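Long-range contacts in ADP-dependent L-serine kinase SerK (Thermococcus kodakarensis KOD1, PDB 5X0J), which phosphorylates free L-serine with ADP as the phosphate donor, giving O-phospho-L-serine and AMP in the first step of cysteine biosynthesis from serine: residues F50-L55 against H71-G76; V19-D24 against S87-Y92; E115-E120 against K159-V164. The protein carries 1 engineered substitution. One frame throughout, in Å; residues are numbered along the deposited sequence.

Interaction 1 (F50-L55 against H71-G76). With AMP (adenosine monophosphate), chain B; SEP (phosphoserine), chain C.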
loop_
_atom_site.group_PDB
_atom_site.type_symbol
_atom_site.label_atom_id
_atom_site.label_comp_id
_atom_site.label_asym_id
_atom_site.label_seq_id
_atom_site.Cartn_x
_atom_site.Cartn_y
_atom_site.Cartn_z
ATOM N N PHE A 50 12.622 16.241 -1.847
ATOM C CA PHE A 50 11.721 15.213 -2.364
ATOM C C PHE A 50 12.595 14.322 -3.248
ATOM O O PHE A 50 13.072 14.769 -4.276
ATOM C CB PHE A 50 10.583 15.874 -3.149
ATOM C CG PHE A 50 9.527 14.915 -3.636
ATOM C CD1 PHE A 50 9.702 14.216 -4.825
ATOM C CD2 PHE A 50 8.350 14.728 -2.920
ATOM C CE1 PHE A 50 8.725 13.351 -5.273
ATOM C CE2 PHE A 50 7.364 13.850 -3.382
ATOM C CZ PHE A 50 7.568 13.179 -4.567
ATOM N N TRP A 51 12.832 13.080 -2.814
ATOM C CA TRP A 51 13.890 12.237 -3.411
ATOM C C TRP A 51 13.426 10.999 -4.184
ATOM O O TRP A 51 14.264 10.297 -4.732
ATOM C CB TRP A 51 14.954 11.847 -2.351
ATOM C CG TRP A 51 14.391 11.174 -1.117
ATOM C CD1 TRP A 51 14.131 11.761 0.091
ATOM C CD2 TRP A 51 13.990 9.805 -0.989
ATOM N NE1 TRP A 51 13.623 10.834 0.964
ATOM C CE2 TRP A 51 13.512 9.629 0.331
ATOM C CE3 TRP A 51 14.021 8.697 -1.848
ATOM C CZ2 TRP A 51 13.032 8.397 0.800
ATOM C CZ3 TRP A 51 13.558 7.459 -1.373
ATOM C CH2 TRP A 51 13.067 7.331 -0.059
ATOM N N LYS A 52 12.125 10.754 -4.253
ATOM C CA LYS A 52 11.583 9.556 -4.902
ATOM C C LYS A 52 10.456 9.952 -5.851
ATOM O O LYS A 52 9.417 10.395 -5.397
ATOM C CB LYS A 52 11.050 8.572 -3.854
ATOM C CG LYS A 52 10.632 7.240 -4.453
ATOM C CD LYS A 52 9.968 6.309 -3.450
ATOM C CE LYS A 52 10.951 5.656 -2.517
ATOM N NZ LYS A 52 10.322 4.484 -1.851
ATOM N N PRO A 53 10.627 9.752 -7.164
ATOM C CA PRO A 53 9.548 10.165 -8.067
ATOM C C PRO A 53 8.333 9.273 -7.967
ATOM O O PRO A 53 8.458 8.081 -7.701
ATOM C CB PRO A 53 10.170 10.014 -9.463
ATOM C CG PRO A 53 11.192 8.972 -9.282
ATOM C CD PRO A 53 11.772 9.197 -7.908
ATOM N N MET A 54 7.178 9.867 -8.203
ATOM C CA MET A 54 5.950 9.082 -8.268
ATOM C C MET A 54 5.950 8.234 -9.526
ATOM O O MET A 54 6.618 8.542 -10.506
ATOM C CB MET A 54 4.720 9.971 -8.257
ATOM C CG MET A 54 4.468 10.647 -6.916
ATOM S SD MET A 54 2.981 11.668 -6.973
ATOM C CE MET A 54 1.729 10.405 -7.275
ATOM N N LEU A 55 5.205 7.132 -9.481
ATOM C CA LEU A 55 5.005 6.292 -10.658
ATOM C C LEU A 55 3.570 6.517 -11.128
ATOM O O LEU A 55 2.626 6.404 -10.338
ATOM C CB LEU A 55 5.259 4.822 -10.335
ATOM C CG LEU A 55 6.648 4.420 -9.825
ATOM C CD1 LEU A 55 6.715 2.914 -9.585
ATOM C CD2 LEU A 55 7.743 4.876 -10.777
ATOM N N HIS A 71 0.518 7.252 -3.435
ATOM C CA HIS A 71 -0.709 7.805 -2.849
ATOM C C HIS A 71 -0.461 8.766 -1.703
ATOM O O HIS A 71 -1.151 9.783 -1.586
ATOM C CB HIS A 71 -1.624 6.679 -2.403
ATOM C CG HIS A 71 -2.225 5.954 -3.550
ATOM N ND1 HIS A 71 -1.531 5.013 -4.271
ATOM C CD2 HIS A 71 -3.410 6.115 -4.181
ATOM C CE1 HIS A 71 -2.283 4.577 -5.261
ATOM N NE2 HIS A 71 -3.419 5.245 -5.237
ATOM N N HIS A 72 0.533 8.454 -0.882
ATOM C CA HIS A 72 0.817 9.253 0.310
ATOM C C HIS A 72 1.597 10.503 -0.038
ATOM O O HIS A 72 1.300 11.587 0.480
ATOM C CB HIS A 72 1.500 8.380 1.361
ATOM C CG HIS A 72 0.649 7.225 1.789
ATOM N ND1 HIS A 72 0.533 6.069 1.051
ATOM C CD2 HIS A 72 -0.196 7.087 2.834
ATOM C CE1 HIS A 72 -0.305 5.247 1.649
ATOM N NE2 HIS A 72 -0.752 5.842 2.735
ATOM N N ARG A 73 2.559 10.369 -0.945
ATOM C CA ARG A 73 3.224 11.555 -1.484
ATOM C C ARG A 73 2.189 12.514 -2.100
ATOM O O ARG A 73 2.212 13.733 -1.845
ATOM C CB ARG A 73 4.280 11.188 -2.516
ATOM C CG ARG A 73 5.612 10.773 -1.911
ATOM C CD ARG A 73 6.487 10.037 -2.901
ATOM N NE ARG A 73 6.003 8.673 -3.139
ATOM C CZ ARG A 73 6.445 7.862 -4.096
ATOM N NH1 ARG A 73 7.405 8.252 -4.942
ATOM N NH2 ARG A 73 5.946 6.636 -4.202
ATOM N N TRP A 74 1.279 11.964 -2.901
ATOM C CA TRP A 74 0.258 12.792 -3.573
ATOM C C TRP A 74 -0.646 13.489 -2.555
ATOM O O TRP A 74 -0.821 14.711 -2.600
ATOM C CB TRP A 74 -0.547 11.922 -4.544
ATOM C CG TRP A 74 -1.797 12.538 -5.102
ATOM C CD1 TRP A 74 -1.888 13.440 -6.133
ATOM C CD2 TRP A 74 -3.138 12.266 -4.683
ATOM N NE1 TRP A 74 -3.204 13.740 -6.377
ATOM C CE2 TRP A 74 -3.994 13.032 -5.508
ATOM C CE3 TRP A 74 -3.704 11.429 -3.701
ATOM C CZ2 TRP A 74 -5.396 13.014 -5.355
ATOM C CZ3 TRP A 74 -5.087 11.396 -3.559
ATOM C CH2 TRP A 74 -5.918 12.193 -4.382
ATOM N N ALA A 75 -1.184 12.730 -1.609
ATOM C CA ALA A 75 -2.060 13.304 -0.587
ATOM C C ALA A 75 -1.316 14.290 0.312
ATOM O O ALA A 75 -1.846 15.346 0.664
ATOM C CB ALA A 75 -2.682 12.208 0.263
ATOM N N GLY A 76 -0.086 13.943 0.696
ATOM C CA GLY A 76 0.714 14.812 1.548
ATOM C C GLY A 76 1.107 16.120 0.883
ATOM O O GLY A 76 0.984 17.193 1.483
HETATM P P AMP B . 3.593 6.527 -1.220
HETATM O O1P AMP B . 3.842 7.988 -1.554
HETATM O O2P AMP B . 2.119 6.200 -1.083
HETATM O O3P AMP B . 4.357 5.608 -2.135
HETATM O "O5'" AMP B . 4.175 6.293 0.261
HETATM C "C5'" AMP B . 5.123 7.169 0.865
HETATM C "C4'" AMP B . 6.425 7.150 0.084
HETATM O "O4'" AMP B . 7.152 8.328 0.367
HETATM C "C3'" AMP B . 7.428 6.026 0.427
HETATM O "O3'" AMP B . 7.826 5.383 -0.780
HETATM C "C2'" AMP B . 8.651 6.688 1.062
HETATM O "O2'" AMP B . 9.880 6.033 0.760
HETATM C "C1'" AMP B . 8.520 8.032 0.403
HETATM N N9 AMP B . 9.238 9.165 1.021
HETATM C C8 AMP B . 9.580 9.348 2.310
HETATM N N7 AMP B . 10.205 10.539 2.482
HETATM C C5 AMP B . 10.251 11.124 1.279
HETATM C C6 AMP B . 10.779 12.389 0.742
HETATM N N6 AMP B . 11.384 13.271 1.568
HETATM N N1 AMP B . 10.626 12.612 -0.584
HETATM C C2 AMP B . 10.019 11.738 -1.419
HETATM N N3 AMP B . 9.525 10.564 -0.995
HETATM C C4 AMP B . 9.615 10.221 0.313
HETATM N N SEP C . 0.561 1.352 -5.180
HETATM C CA SEP C . 1.794 1.237 -4.343
HETATM C CB SEP C . 1.391 0.924 -2.901
HETATM O OG SEP C . 0.534 1.960 -2.423
HETATM C C SEP C . 2.730 0.212 -4.926
HETATM O O SEP C . 3.637 -0.275 -4.221
HETATM O OXT SEP C . 2.613 -0.159 -6.109
HETATM P P SEP C . 1.106 3.449 -2.127
HETATM O O1P SEP C . 2.568 3.252 -1.760
HETATM O O2P SEP C . 0.241 3.887 -0.988
HETATM O O3P SEP C . 0.873 4.221 -3.400
HETATM O O HOH W 1 7.699 5.603 -6.457
#
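M54 and R73 mark the closest approach of the two backbones, 7.7 Å between their CA atoms, where the loop entering strand 54-58 passes the first turn of helix 71-80. This is the nucleotide site of the ParB-like part of the kinase, a phosphate-binding helix start facing a loop that holds the nucleoside.

R73 carries most of the contact. Its chain bends at chi3 (-74°), carrying NH1 to the loop while NE and NH2 face the AMP phosphate. NH1 donates to K52 O at 3.0 Å, nearly in the guanidinium plane but well above the plane of the carbonyl, and a weaker bond runs from the same nitrogen to P53 O. One water donates to P53 O and accepts from R73 NH2. On the phosphate side R73 NE reaches AMP O1P at 2.8 Å in a nearly straight bond (169°), and R73 NH2 donates to AMP O3P. Loop and ligand thus grip the guanidinium along its edge, while M54 CG lies over one face and K52 CD and AMP O3' over the opposite one, which should fix its rotation. An alanine at R73 would probably leave the K52 carbonyl without this donor and O1P and O3P of AMP without the guanidinium N-H groups that grip them. M54 CE packs 3.9 Å from W74 CB.

Around the nucleoside, the F50 ring offers one face to AMP C2, and F50 CZ lies 3.7 Å from R73 CD. W51 lays an indole face against the adenine, and K52 NZ donates to both ribose hydroxyl oxygens, O2' and O3'. At the helix start, H71 ND1 and its backbone N both bind O3P of phosphoserine. Next to it H72 ND1 donates to AMP O2P at 2.7 Å.

Interaction 2 (V19-D24 against S87-Y92)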
loop_
_atom_site.group_PDB
_atom_site.type_symbol
_atom_site.label_atom_id
_atom_site.label_comp_id
_atom_site.label_asym_id
_atom_site.label_seq_id
_atom_site.Cartn_x
_atom_site.Cartn_y
_atom_site.Cartn_z
ATOM N N VAL A 19 9.643 13.909 -14.698
ATOM C CA VAL A 19 8.943 15.053 -15.261
ATOM C C VAL A 19 7.934 15.516 -14.220
ATOM O O VAL A 19 7.282 14.701 -13.575
ATOM C CB VAL A 19 8.258 14.705 -16.608
ATOM C CG1 VAL A 19 7.361 13.474 -16.509
ATOM C CG2 VAL A 19 7.476 15.907 -17.138
ATOM N N PHE A 20 7.805 16.826 -14.052
ATOM C CA PHE A 20 6.791 17.361 -13.169
ATOM C C PHE A 20 5.414 17.125 -13.778
ATOM O O PHE A 20 5.193 17.417 -14.958
ATOM C CB PHE A 20 6.988 18.861 -12.949
ATOM C CG PHE A 20 8.132 19.217 -12.039
ATOM C CD1 PHE A 20 8.236 18.680 -10.761
ATOM C CD2 PHE A 20 9.082 20.143 -12.441
ATOM C CE1 PHE A 20 9.279 19.031 -9.926
ATOM C CE2 PHE A 20 10.130 20.492 -11.613
ATOM C CZ PHE A 20 10.228 19.940 -10.350
ATOM N N ILE A 21 4.496 16.601 -12.966
ATOM C CA ILE A 21 3.096 16.428 -13.353
ATOM C C ILE A 21 2.253 17.054 -12.254
ATOM O O ILE A 21 2.561 16.928 -11.063
ATOM C CB ILE A 21 2.742 14.932 -13.548
ATOM C CG1 ILE A 21 3.560 14.313 -14.692
ATOM C CG2 ILE A 21 1.255 14.741 -13.813
ATOM C CD1 ILE A 21 3.235 14.828 -16.084
ATOM N N GLU A 22 1.192 17.745 -12.657
ATOM C CA GLU A 22 0.315 18.404 -11.701
ATOM C C GLU A 22 -0.451 17.381 -10.864
ATOM O O GLU A 22 -0.975 16.409 -11.401
ATOM C CB GLU A 22 -0.653 19.345 -12.429
ATOM C CG GLU A 22 0.050 20.537 -13.059
ATOM C CD GLU A 22 -0.886 21.488 -13.783
ATOM O OE2 GLU A 22 -0.414 22.575 -14.193
ATOM N N LEU A 23 -0.508 17.623 -9.559
ATOM C CA LEU A 23 -1.187 16.721 -8.616
ATOM C C LEU A 23 -2.672 16.541 -8.976
ATOM O O LEU A 23 -3.217 15.463 -8.798
ATOM C CB LEU A 23 -1.036 17.210 -7.167
ATOM C CG LEU A 23 0.408 17.279 -6.628
ATOM C CD1 LEU A 23 0.488 18.089 -5.346
ATOM C CD2 LEU A 23 1.022 15.900 -6.401
ATOM N N ASP A 24 -3.307 17.585 -9.504
ATOM C CA ASP A 24 -4.722 17.482 -9.891
ATOM C C ASP A 24 -4.980 16.687 -11.180
ATOM O O ASP A 24 -6.145 16.508 -11.553
ATOM C CB ASP A 24 -5.396 18.877 -9.939
ATOM C CG ASP A 24 -4.959 19.734 -11.134
ATOM O OD1 ASP A 24 -4.167 19.281 -11.982
ATOM O OD2 ASP A 24 -5.449 20.880 -11.250
ATOM N N SER A 87 7.646 12.858 -11.438
ATOM C CA SER A 87 6.946 11.640 -11.804
ATOM C C SER A 87 7.651 10.902 -12.919
ATOM O O SER A 87 8.383 11.499 -13.705
ATOM C CB SER A 87 5.531 11.975 -12.275
ATOM O OG SER A 87 4.810 12.628 -11.255
ATOM N N VAL A 88 7.401 9.598 -12.973
ATOM C CA VAL A 88 7.787 8.756 -14.095
ATOM C C VAL A 88 6.489 8.227 -14.700
ATOM O O VAL A 88 5.681 7.609 -14.001
ATOM C CB VAL A 88 8.701 7.603 -13.642
ATOM C CG1 VAL A 88 9.065 6.708 -14.818
ATOM C CG2 VAL A 88 9.956 8.167 -13.016
ATOM N N ILE A 89 6.293 8.474 -15.995
ATOM C CA ILE A 89 5.109 7.990 -16.708
ATOM C C ILE A 89 5.422 6.630 -17.327
ATOM O O ILE A 89 6.242 6.534 -18.236
ATOM C CB ILE A 89 4.645 8.979 -17.799
ATOM C CG1 ILE A 89 4.321 10.347 -17.176
ATOM C CG2 ILE A 89 3.434 8.420 -18.554
ATOM C CD1 ILE A 89 4.129 11.460 -18.177
ATOM N N LEU A 90 4.731 5.599 -16.852
ATOM C CA LEU A 90 4.943 4.218 -17.277
ATOM C C LEU A 90 3.906 3.789 -18.294
ATOM O O LEU A 90 2.873 4.440 -18.447
ATOM C CB LEU A 90 4.806 3.291 -16.079
ATOM C CG LEU A 90 5.742 3.561 -14.910
ATOM C CD1 LEU A 90 5.334 2.694 -13.727
ATOM C CD2 LEU A 90 7.197 3.310 -15.307
ATOM N N ASP A 91 4.178 2.675 -18.962
ATOM C CA ASP A 91 3.232 2.032 -19.868
ATOM C C ASP A 91 2.537 0.939 -19.051
ATOM O O ASP A 91 3.096 -0.136 -18.857
ATOM C CB ASP A 91 3.989 1.443 -21.059
ATOM C CG ASP A 91 3.096 0.689 -22.022
ATOM O OD1 ASP A 91 1.858 0.685 -21.829
ATOM O OD2 ASP A 91 3.634 0.083 -22.967
ATOM N N TYR A 92 1.328 1.212 -18.573
ATOM C CA TYR A 92 0.691 0.331 -17.579
ATOM C C TYR A 92 0.507 -1.113 -18.049
ATOM O O TYR A 92 0.735 -2.048 -17.274
ATOM C CB TYR A 92 -0.653 0.889 -17.086
ATOM C CG TYR A 92 -1.073 0.265 -15.772
ATOM C CD1 TYR A 92 -0.271 0.395 -14.643
ATOM C CD2 TYR A 92 -2.246 -0.470 -15.657
ATOM C CE1 TYR A 92 -0.624 -0.179 -13.438
ATOM C CE2 TYR A 92 -2.616 -1.046 -14.453
ATOM C CZ TYR A 92 -1.806 -0.900 -13.339
ATOM O OH TYR A 92 -2.160 -1.481 -12.138
#
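V19 and S87 face each other as an antiparallel hydrogen-bonded pair, the one bridge between these two segments. The backbone bonds come first: V19 N donates to S87 O at 2.9 Å, close to straight at 167° and in the plane of the carbonyl. The return bond, S87 N to V19 O, is 2.8 Å but more bent (136°), its donor lying above the carbonyl plane. The axes of 19-22 and 87-90 stand at 86° to each other, so the strands diverge at once beyond this pair, and strand 19-22 goes on to bond with the residues before S87, I21 with A85.

The apolar contacts lie on the sheet face that carries the V19 and S87 side chains. I89 brings its CD1 back to the other segment, 4.1 Å from I21 CD1 and 4.2 Å from V19 CG1, so that three branched side chains meet by their methyl tips. V19 CG1 sits between its backbone N and carbonyl carbon, where it meets that methyl. I21 also lies over the serine, with its CG1 3.9 Å from S87 CB.

The polar end of S87 is spoken for within its own strand: OG bonds to A85 O, and toward I21 it makes only van der Waals contact.

In the five-stranded mixed sheet, 19-22 is an outermost strand and 84-90 the next one in, lying parallel to 54-58 through V88, which bonds to M54 and L56. Y65 of strand 65-67 packs against both I21 and I89. Helix 71-80 is tied in just past the edge strand, W74 NE1 bonding to L23 O, while Y92 runs on to touch helix 205-213.

Interaction 3 (E115-E120 against K159-V164)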
loop_
_atom_site.group_PDB
_atom_site.type_symbol
_atom_site.label_atom_id
_atom_site.label_comp_id
_atom_site.label_asym_id
_atom_site.label_seq_id
_atom_site.Cartn_x
_atom_site.Cartn_y
_atom_site.Cartn_z
ATOM N N GLU A 115 -11.065 -8.431 18.674
ATOM C CA GLU A 115 -12.168 -7.701 19.325
ATOM C C GLU A 115 -12.571 -6.472 18.515
ATOM O O GLU A 115 -13.754 -6.196 18.285
ATOM C CB GLU A 115 -11.740 -7.272 20.745
ATOM C CG GLU A 115 -12.735 -6.424 21.529
ATOM C CD GLU A 115 -12.301 -6.192 22.969
ATOM O OE1 GLU A 115 -11.114 -5.863 23.195
ATOM O OE2 GLU A 115 -13.151 -6.324 23.872
ATOM N N ARG A 116 -11.558 -5.703 18.105
ATOM C CA ARG A 116 -11.807 -4.488 17.310
ATOM C C ARG A 116 -12.350 -4.812 15.917
ATOM O O ARG A 116 -13.230 -4.110 15.422
ATOM C CB ARG A 116 -10.555 -3.603 17.206
ATOM C CG ARG A 116 -10.255 -2.797 18.464
ATOM C CD ARG A 116 -11.187 -1.601 18.615
ATOM N NE ARG A 116 -10.862 -0.495 17.713
ATOM C CZ ARG A 116 -9.896 0.403 17.911
ATOM N NH1 ARG A 116 -9.125 0.349 18.986
ATOM N NH2 ARG A 116 -9.697 1.366 17.014
ATOM N N LEU A 117 -11.827 -5.858 15.285
ATOM C CA LEU A 117 -12.374 -6.321 14.004
ATOM C C LEU A 117 -13.853 -6.725 14.129
ATOM O O LEU A 117 -14.691 -6.316 13.317
ATOM C CB LEU A 117 -11.547 -7.484 13.461
ATOM C CG LEU A 117 -10.113 -7.149 13.033
ATOM C CD1 LEU A 117 -9.396 -8.445 12.695
ATOM C CD2 LEU A 117 -10.063 -6.192 11.842
ATOM N N LYS A 118 -14.172 -7.486 15.173
ATOM C CA LYS A 118 -15.555 -7.901 15.412
ATOM C C LYS A 118 -16.462 -6.705 15.716
ATOM O O LYS A 118 -17.597 -6.662 15.227
ATOM C CB LYS A 118 -15.616 -8.952 16.515
ATOM C CG LYS A 118 -15.077 -10.297 16.067
ATOM C CD LYS A 118 -15.123 -11.332 17.180
ATOM C CE LYS A 118 -14.656 -12.678 16.673
ATOM N NZ LYS A 118 -14.903 -13.764 17.648
ATOM N N LYS A 119 -15.958 -5.708 16.448
ATOM C CA LYS A 119 -16.764 -4.499 16.726
ATOM C C LYS A 119 -17.105 -3.747 15.438
ATOM O O LYS A 119 -18.185 -3.164 15.318
ATOM C CB LYS A 119 -16.056 -3.566 17.717
ATOM C CG LYS A 119 -16.884 -2.354 18.139
ATOM C CD LYS A 119 -16.560 -1.107 17.310
ATOM C CE LYS A 119 -17.506 0.050 17.616
ATOM N NZ LYS A 119 -17.183 1.270 16.822
ATOM N N GLU A 120 -16.177 -3.772 14.480
ATOM C CA GLU A 120 -16.401 -3.208 13.151
ATOM C C GLU A 120 -17.429 -3.981 12.313
ATOM O O GLU A 120 -17.792 -3.536 11.233
ATOM C CB GLU A 120 -15.068 -3.159 12.383
ATOM C CG GLU A 120 -14.932 -2.018 11.379
ATOM C CD GLU A 120 -14.782 -0.651 12.030
ATOM O OE1 GLU A 120 -14.592 -0.573 13.264
ATOM O OE2 GLU A 120 -14.845 0.364 11.306
ATOM N N LYS A 159 -11.480 -3.153 3.411
ATOM C CA LYS A 159 -11.462 -1.782 3.915
ATOM C C LYS A 159 -11.734 -1.695 5.416
ATOM O O LYS A 159 -11.092 -0.926 6.122
ATOM C CB LYS A 159 -12.436 -0.905 3.135
ATOM C CG LYS A 159 -12.025 -0.692 1.690
ATOM C CD LYS A 159 -13.024 0.162 0.940
ATOM C CE LYS A 159 -12.493 0.525 -0.432
ATOM N NZ LYS A 159 -13.516 1.218 -1.264
ATOM N N LYS A 160 -12.683 -2.485 5.917
ATOM C CA LYS A 160 -12.990 -2.456 7.350
ATOM C C LYS A 160 -11.801 -2.964 8.163
ATOM O O LYS A 160 -11.454 -2.376 9.186
ATOM C CB LYS A 160 -14.245 -3.275 7.656
ATOM C CG LYS A 160 -15.512 -2.651 7.099
ATOM C CD LYS A 160 -16.745 -3.498 7.371
ATOM C CE LYS A 160 -17.972 -2.909 6.694
ATOM N NZ LYS A 160 -19.176 -3.765 6.846
ATOM N N VAL A 161 -11.170 -4.042 7.699
ATOM C CA VAL A 161 -9.957 -4.544 8.353
ATOM C C VAL A 161 -8.875 -3.462 8.384
ATOM O O VAL A 161 -8.283 -3.197 9.420
ATOM C CB VAL A 161 -9.406 -5.814 7.662
ATOM C CG1 VAL A 161 -8.017 -6.176 8.182
ATOM C CG2 VAL A 161 -10.353 -6.985 7.870
ATOM N N SER A 162 -8.641 -2.827 7.235
ATOM C CA SER A 162 -7.567 -1.859 7.104
ATOM C C SER A 162 -7.812 -0.641 8.004
ATOM O O SER A 162 -6.880 -0.086 8.576
ATOM C CB SER A 162 -7.429 -1.441 5.649
ATOM O OG SER A 162 -7.064 -2.559 4.848
ATOM N N LYS A 163 -9.079 -0.235 8.116
ATOM C CA LYS A 163 -9.481 0.882 8.975
ATOM C C LYS A 163 -9.190 0.591 10.455
ATOM O O LYS A 163 -8.655 1.429 11.169
ATOM C CB LYS A 163 -10.964 1.185 8.758
ATOM C CG LYS A 163 -11.546 2.308 9.602
ATOM C CD LYS A 163 -13.003 2.523 9.218
ATOM C CE LYS A 163 -13.701 3.520 10.139
ATOM N NZ LYS A 163 -13.949 2.966 11.496
ATOM N N VAL A 164 -9.537 -0.609 10.902
ATOM C CA VAL A 164 -9.238 -1.007 12.266
ATOM C C VAL A 164 -7.730 -0.964 12.532
ATOM O O VAL A 164 -7.301 -0.436 13.555
ATOM C CB VAL A 164 -9.805 -2.408 12.571
ATOM C CG1 VAL A 164 -9.222 -2.990 13.864
ATOM C CG2 VAL A 164 -11.321 -2.343 12.658
#
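E120 and K163 are brought together by one bend in each chain: the glutamate turns at chi2 (71°), which folds its carboxylate back beside V164, and the lysine runs extended until it bends at chi4, where NZ swings onto that carboxylate. The setting is a helix-helix packing in the C-terminal domain of SerK, between helix 110-119 and helix 155-170. Their short segments approach to 9.6 Å between axes and run roughly antiparallel, 132° apart.

Below the salt bridge the contact is apolar, and V164 is its centre. CG1 of V164 sits 3.6 Å from R116 CB, its CB is 3.9 Å from L117 CD2, and CG2 lies alongside the E120 chain, so the valine is lodged between three side chains of segment 115-120. L117 reaches across with a single methyl: CD2 touches V161 CA at 3.9 Å as well as V164, and the V161 methyls lie just beyond that. I151 of strand 148-151 lies against both L117 and V161, joining this helix pair to the sheet.

At the rim, K160 keeps its CB 4.0 Å from E120 CG while its chain runs on past the end of segment 115-120. E120 CG thus touches both K160 CB and V164 CG2 before the chain reaches its charged partner.

Charge is shared along this edge. R116, bent at chi2 and chi3, takes its guanidinium along helix 155-170 to salt bridges with E167 and with E171 just past its end. K163 NZ has a second carboxylate in E167, and its two acidic partners would probably favour the protonated form of K163. Across the contact the bond itself is 2.8 Å from K163 NZ to E120 OE2, met on the syn side of the carboxylate and 16° out of its plane.

From the N terminus, the chain lays down strand 19-22 and waits until strand 84-90 for interaction 2 to close that long loop. Interaction 1 opens and closes wholly within it, bringing the loop before strand 54-58 onto helix 71-80. The two touch through neighbouring strands, 54-58 and 84-90, where L55 CB packs 4.0 Å from L90 CD1, so the two contacts join the nucleotide site to the same sheet. Interaction 3 follows in series, in the C-terminal domain of SerK and across the chain's centre, about 28 Å from interaction 1 between centres, pairing two helices there.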